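Local coordinates for fiber protein 2 (PDB 2BZV) that forms the trimeric receptor-binding head of the adenovirus short fiber, the vertex spike that probably attaches the virion to the host receptor CXCAR, at residues N27-Y31 with E32-A36; T91-Q95 with E96-V100. All coordinates share one frame; numbering follows the deposited sequence. Where two conformers were deposited one is given.

Interaction 1: N27-Y31 with E32-A36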
loop_
_atom_site.group_PDB
_atom_site.type_symbol
_atom_site.label_atom_id
_atom_site.label_comp_id
_atom_site.label_asym_id
_atom_site.label_seq_id
_atom_site.Cartn_x
_atom_site.Cartn_y
_atom_site.Cartn_z
ATOM N N ASN A 27 11.433 19.763 13.146
ATOM C CA ASN A 27 11.995 18.637 13.874
ATOM C C ASN A 27 13.084 17.935 13.083
ATOM O O ASN A 27 13.435 16.796 13.407
ATOM C CB ASN A 27 10.890 17.637 14.247
ATOM C CG ASN A 27 10.291 16.962 13.020
ATOM O OD1 ASN A 27 10.388 17.493 11.906
ATOM N ND2 ASN A 27 9.663 15.803 13.219
ATOM N N CYS A 28 13.635 18.602 12.071
ATOM C CA CYS A 28 14.606 17.955 11.214
ATOM C C CYS A 28 15.642 18.999 10.810
ATOM O O CYS A 28 15.303 20.154 10.583
ATOM C CB CYS A 28 13.879 17.363 9.998
ATOM S SG CYS A 28 14.894 16.373 8.889
ATOM N N SER A 29 16.902 18.575 10.730
ATOM C CA SER A 29 18.025 19.466 10.441
ATOM C C SER A 29 18.810 18.948 9.244
ATOM O O SER A 29 19.561 17.980 9.375
ATOM C CB SER A 29 18.939 19.531 11.670
ATOM O OG SER A 29 18.228 20.039 12.792
ATOM N N ILE A 30 18.615 19.569 8.086
ATOM C CA ILE A 30 19.273 19.110 6.853
ATOM C C ILE A 30 20.547 19.910 6.595
ATOM O O ILE A 30 21.619 19.320 6.480
ATOM C CB ILE A 30 18.320 19.219 5.646
ATOM C CG1 ILE A 30 17.044 18.394 5.869
ATOM C CG2 ILE A 30 19.053 18.806 4.373
ATOM C CD1 ILE A 30 17.292 16.893 5.986
ATOM N N TYR A 31 20.427 21.233 6.518
ATOM C CA TYR A 31 21.593 22.109 6.287
ATOM C C TYR A 31 21.908 22.944 7.512
ATOM O O TYR A 31 23.058 23.311 7.726
ATOM C CB TYR A 31 21.328 23.071 5.141
ATOM C CG TYR A 31 21.036 22.455 3.802
ATOM C CD1 TYR A 31 21.873 21.492 3.242
ATOM C CD2 TYR A 31 19.943 22.885 3.068
ATOM C CE1 TYR A 31 21.600 20.953 1.994
ATOM C CE2 TYR A 31 19.660 22.355 1.825
ATOM C CZ TYR A 31 20.485 21.387 1.287
ATOM O OH TYR A 31 20.198 20.865 0.044
ATOM N N GLU A 32 20.884 23.288 8.281
ATOM C CA GLU A 32 21.058 24.023 9.533
ATOM C C GLU A 32 20.046 23.503 10.528
ATOM O O GLU A 32 19.138 22.742 10.172
ATOM C CB GLU A 32 20.908 25.530 9.348
ATOM C CG GLU A 32 19.545 25.981 8.869
ATOM C CD GLU A 32 19.468 27.491 8.692
ATOM O OE1 GLU A 32 19.891 28.010 7.637
ATOM O OE2 GLU A 32 18.970 28.182 9.612
ATOM N N THR A 33 20.198 23.884 11.784
ATOM C CA THR A 33 19.357 23.369 12.851
ATOM C C THR A 33 17.880 23.657 12.611
ATOM O O THR A 33 17.506 24.809 12.397
ATOM C CB THR A 33 19.756 24.008 14.193
ATOM O OG1 THR A 33 21.163 23.833 14.404
ATOM C CG2 THR A 33 18.979 23.364 15.334
ATOM N N GLN A 34 17.051 22.617 12.659
ATOM C CA GLN A 34 15.597 22.759 12.611
ATOM C C GLN A 34 15.128 23.566 11.408
ATOM O O GLN A 34 14.321 24.479 11.520
ATOM C CB GLN A 34 15.093 23.337 13.939
ATOM C CG GLN A 34 15.268 22.315 15.063
ATOM C CD GLN A 34 14.636 22.762 16.359
ATOM O OE1 GLN A 34 14.471 23.957 16.597
ATOM N NE2 GLN A 34 14.272 21.810 17.210
ATOM N N ASP A 35 15.618 23.177 10.234
ATOM C CA ASP A 35 15.263 23.849 8.999
ATOM C C ASP A 35 14.171 23.125 8.227
ATOM O O ASP A 35 13.765 23.607 7.167
ATOM C CB ASP A 35 16.498 24.076 8.109
ATOM C CG ASP A 35 17.218 22.793 7.713
ATOM O OD1 ASP A 35 16.796 21.687 8.119
ATOM O OD2 ASP A 35 18.233 22.900 6.965
ATOM N N ALA A 36 13.683 21.997 8.757
ATOM C CA ALA A 36 12.692 21.207 8.045
ATOM C C ALA A 36 11.723 20.535 8.999
ATOM O O ALA A 36 11.997 20.371 10.196
ATOM C CB ALA A 36 13.389 20.142 7.191
#

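Interaction 2: T91-Q95 with E96-V100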
loop_
_atom_site.group_PDB
_atom_site.type_symbol
_atom_site.label_atom_id
_atom_site.label_comp_id
_atom_site.label_asym_id
_atom_site.label_seq_id
_atom_site.Cartn_x
_atom_site.Cartn_y
_atom_site.Cartn_z
ATOM N N THR A 91 10.715 13.511 18.880
ATOM C CA THR A 91 9.480 13.472 18.092
ATOM C C THR A 91 9.204 12.086 17.504
ATOM O O THR A 91 8.141 11.888 16.917
ATOM C CB THR A 91 9.447 14.523 16.966
ATOM O OG1 THR A 91 10.399 14.196 15.933
ATOM C CG2 THR A 91 9.729 15.927 17.507
ATOM N N TRP A 92 10.104 11.133 17.689
ATOM C CA TRP A 92 9.943 9.771 17.129
ATOM C C TRP A 92 9.279 8.910 18.189
ATOM O O TRP A 92 9.933 8.448 19.144
ATOM C CB TRP A 92 11.315 9.244 16.742
ATOM C CG TRP A 92 11.352 7.917 16.054
ATOM C CD1 TRP A 92 11.989 6.795 16.497
ATOM C CD2 TRP A 92 10.785 7.577 14.772
ATOM N NE1 TRP A 92 11.846 5.769 15.580
ATOM C CE2 TRP A 92 11.112 6.226 14.514
ATOM C CE3 TRP A 92 10.021 8.279 13.831
ATOM C CZ2 TRP A 92 10.708 5.567 13.351
ATOM C CZ3 TRP A 92 9.615 7.622 12.673
ATOM C CH2 TRP A 92 9.963 6.283 12.443
ATOM N N ARG A 93 7.959 8.754 18.052
ATOM C CA ARG A 93 7.120 8.253 19.136
ATOM C C ARG A 93 6.144 7.187 18.656
ATOM O O ARG A 93 5.684 7.193 17.517
ATOM C CB ARG A 93 6.312 9.400 19.768
ATOM C CG ARG A 93 7.230 10.563 20.197
ATOM C CD ARG A 93 6.571 11.608 21.067
ATOM N NE ARG A 93 6.641 11.260 22.452
ATOM C CZ ARG A 93 7.547 11.574 23.393
ATOM N NH1 ARG A 93 8.629 12.326 23.243
ATOM N NH2 ARG A 93 7.293 11.058 24.555
ATOM N N TYR A 94 5.819 6.263 19.554
ATOM C CA TYR A 94 4.681 5.375 19.348
ATOM C C TYR A 94 3.423 6.226 19.432
ATOM O O TYR A 94 3.165 6.868 20.448
ATOM C CB TYR A 94 4.626 4.285 20.417
ATOM C CG TYR A 94 5.714 3.235 20.294
ATOM C CD1 TYR A 94 5.798 2.424 19.173
ATOM C CD2 TYR A 94 6.627 3.034 21.329
ATOM C CE1 TYR A 94 6.783 1.452 19.069
ATOM C CE2 TYR A 94 7.614 2.068 21.245
ATOM C CZ TYR A 94 7.693 1.285 20.106
ATOM O OH TYR A 94 8.661 0.316 19.976
ATOM N N GLN A 95 2.626 6.237 18.365
ATOM C CA GLN A 95 1.451 7.086 18.350
ATOM C C GLN A 95 0.457 6.709 19.446
ATOM O O GLN A 95 -0.173 7.583 20.037
ATOM C CB GLN A 95 0.827 7.034 16.955
ATOM C CG GLN A 95 -0.468 7.782 16.856
ATOM C CD GLN A 95 -1.608 6.819 16.979
ATOM O OE1 GLN A 95 -1.610 5.762 16.361
ATOM N NE2 GLN A 95 -2.557 7.170 17.819
ATOM N N GLU A 96 0.282 5.420 19.695
ATOM C CA GLU A 96 -0.778 4.985 20.594
ATOM C C GLU A 96 -0.522 5.336 22.052
ATOM O O GLU A 96 -1.464 5.608 22.786
ATOM C CB GLU A 96 -0.976 3.480 20.412
ATOM C CG GLU A 96 -1.530 3.203 19.000
ATOM C CD GLU A 96 -1.201 1.838 18.433
ATOM O OE1 GLU A 96 -0.043 1.378 18.478
ATOM O OE2 GLU A 96 -2.116 1.195 17.883
ATOM N N THR A 97 0.733 5.319 22.472
ATOM C CA THR A 97 1.066 5.626 23.863
ATOM C C THR A 97 1.701 7.011 24.041
ATOM O O THR A 97 1.805 7.506 25.161
ATOM C CB THR A 97 2.056 4.598 24.397
ATOM O OG1 THR A 97 3.207 4.606 23.546
ATOM C CG2 THR A 97 1.432 3.205 24.444
ATOM N N ASN A 98 2.148 7.610 22.946
ATOM C CA ASN A 98 2.931 8.840 22.942
ATOM C C ASN A 98 4.248 8.720 23.705
ATOM O O ASN A 98 4.824 9.736 24.077
ATOM C CB ASN A 98 2.123 10.065 23.398
ATOM C CG ASN A 98 2.515 11.307 22.601
ATOM O OD1 ASN A 98 3.115 11.228 21.516
ATOM N ND2 ASN A 98 2.153 12.468 23.107
ATOM N N ALA A 99 4.748 7.506 23.885
ATOM C CA ALA A 99 6.085 7.280 24.430
ATOM C C ALA A 99 7.084 7.277 23.278
ATOM O O ALA A 99 6.730 6.967 22.148
ATOM C CB ALA A 99 6.141 5.942 25.160
ATOM N N VAL A 100 8.344 7.596 23.566
ATOM C CA VAL A 100 9.356 7.493 22.524
ATOM C C VAL A 100 9.385 6.062 21.969
ATOM O O VAL A 100 9.146 5.080 22.678
ATOM C CB VAL A 100 10.757 7.908 23.014
ATOM C CG1 VAL A 100 10.794 9.397 23.328
ATOM C CG2 VAL A 100 11.263 7.025 24.158
HETATM O O HOH W 1 0.348 10.251 19.917
HETATM O O HOH W 2 -1.688 8.632 22.025
#

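Interaction 1: N27-Y31 with E32-A36
A classic beta bulge closes the last part of the loop that leads from strand 18-20 into strand 36-45: N27 and C28 both face A36. The carbonyl oxygen A36 O receives N27 N at 3.1 Å, in the carbonyl plane, and a weak bond from C28 N. In return A36 N donates to C28 O, also at 3.1 Å, which completes an antiparallel hydrogen-bonded pair. Beside these bonds the beta-carbons C28 CB and A36 CB pack against each other. Beyond the bulge the chain turns back on itself round two side chains. The hydroxyl S29 OG, anti to its own carbonyl carbon (chi1 -60°), is set across the turn, where Q34 N points at it almost straight (177°) from 2.8 Å. The D35 carboxylate, brought in between its own backbone N and carbonyl carbon (chi1 60°), reaches into the turn and takes three successive amides. I30 N meets D35 OD1 at 2.8 Å and Y31 N meets D35 OD2 at 2.8 Å, each on the syn side, somewhat out of the carboxylate plane. E32 N comes to D35 OD2 from above that plane, at 3.0 Å. With both oxygens gripped the carboxylate can hardly rotate; the three bonds fix the turn at 30-32, and the N-H groups probably ease the buried negative charge. Within the turn, I30 CG2 lies 4.0 Å above one face of the Y31 ring. N27 OD1 accepts from L38 N, tying the bulge to the start of strand 36-45. I30 and Y31 lean on L70 of strand 69-76, and Y31 also touches L62 and M65 in the loop that joins strand 48-57 to strand 69-76.

Interaction 2: T91-Q95 with E96-V100
R93 reaches across the turn that follows strand 93-94 and closes it from the side. Its CB lies against the carbonyl oxygen A99 O at 3.4 Å, CG passes farther from that same oxygen, and CD comes alongside N98 OD1 at 3.5 Å. The chain bends there (chi3 87°), which brings the guanidinium side-on to the backbone of N98. NE and NH2 both donate to N98 O, at 2.9 Å for NE and 2.8 Å for NH2. The oxygen lies within a few degrees of the guanidinium plane, but NE stands well above the carbonyl plane. V100 CG1 lies over one face of the guanidinium, 3.5 Å above its plane and offset toward the rim, while R93 NH1 is hydrogen-bonded to S90 O. Next to this grip along the backbone, Y94 N donates to A99 O at 2.8 Å, nearly along the C=O axis, and N98 N returns a weak bond to Y94 O. T97 OG1 sits against Y94 CB and weakly accepts from A99 N. A water held by Q95 O at 2.7 Å reaches weakly to N98 OD1. The turn hangs from an edge strand of the five-stranded sheet: R93 and Q95 bond through their backbones to W20 and T18 along strand 18-20, and W92 packs on L40 and L42 of strand 36-45.

How the interactions relate
Interactions 1 and 2 are two separate loop closures in one fiber head, their centres about 21 Å apart, with 27-36 complete before 91-100 begins. They touch at one point, where N27 ND2 lies 3.2 Å from T91 OG1, probably as a hydrogen bond; T91 also bonds to E88 O, and E88 pairs through its backbone with N27. The five-stranded sheet links them as well: 27-36 leads into strand 36-45, on which W92 packs. Each turn is closed by a charged side chain binding backbone, but with opposite polarity: the D35 carboxylate collects amide N-H groups, whereas the R93 guanidinium donates to a carbonyl. Q95 of interaction 2 packs on Q173 of a neighbouring subunit.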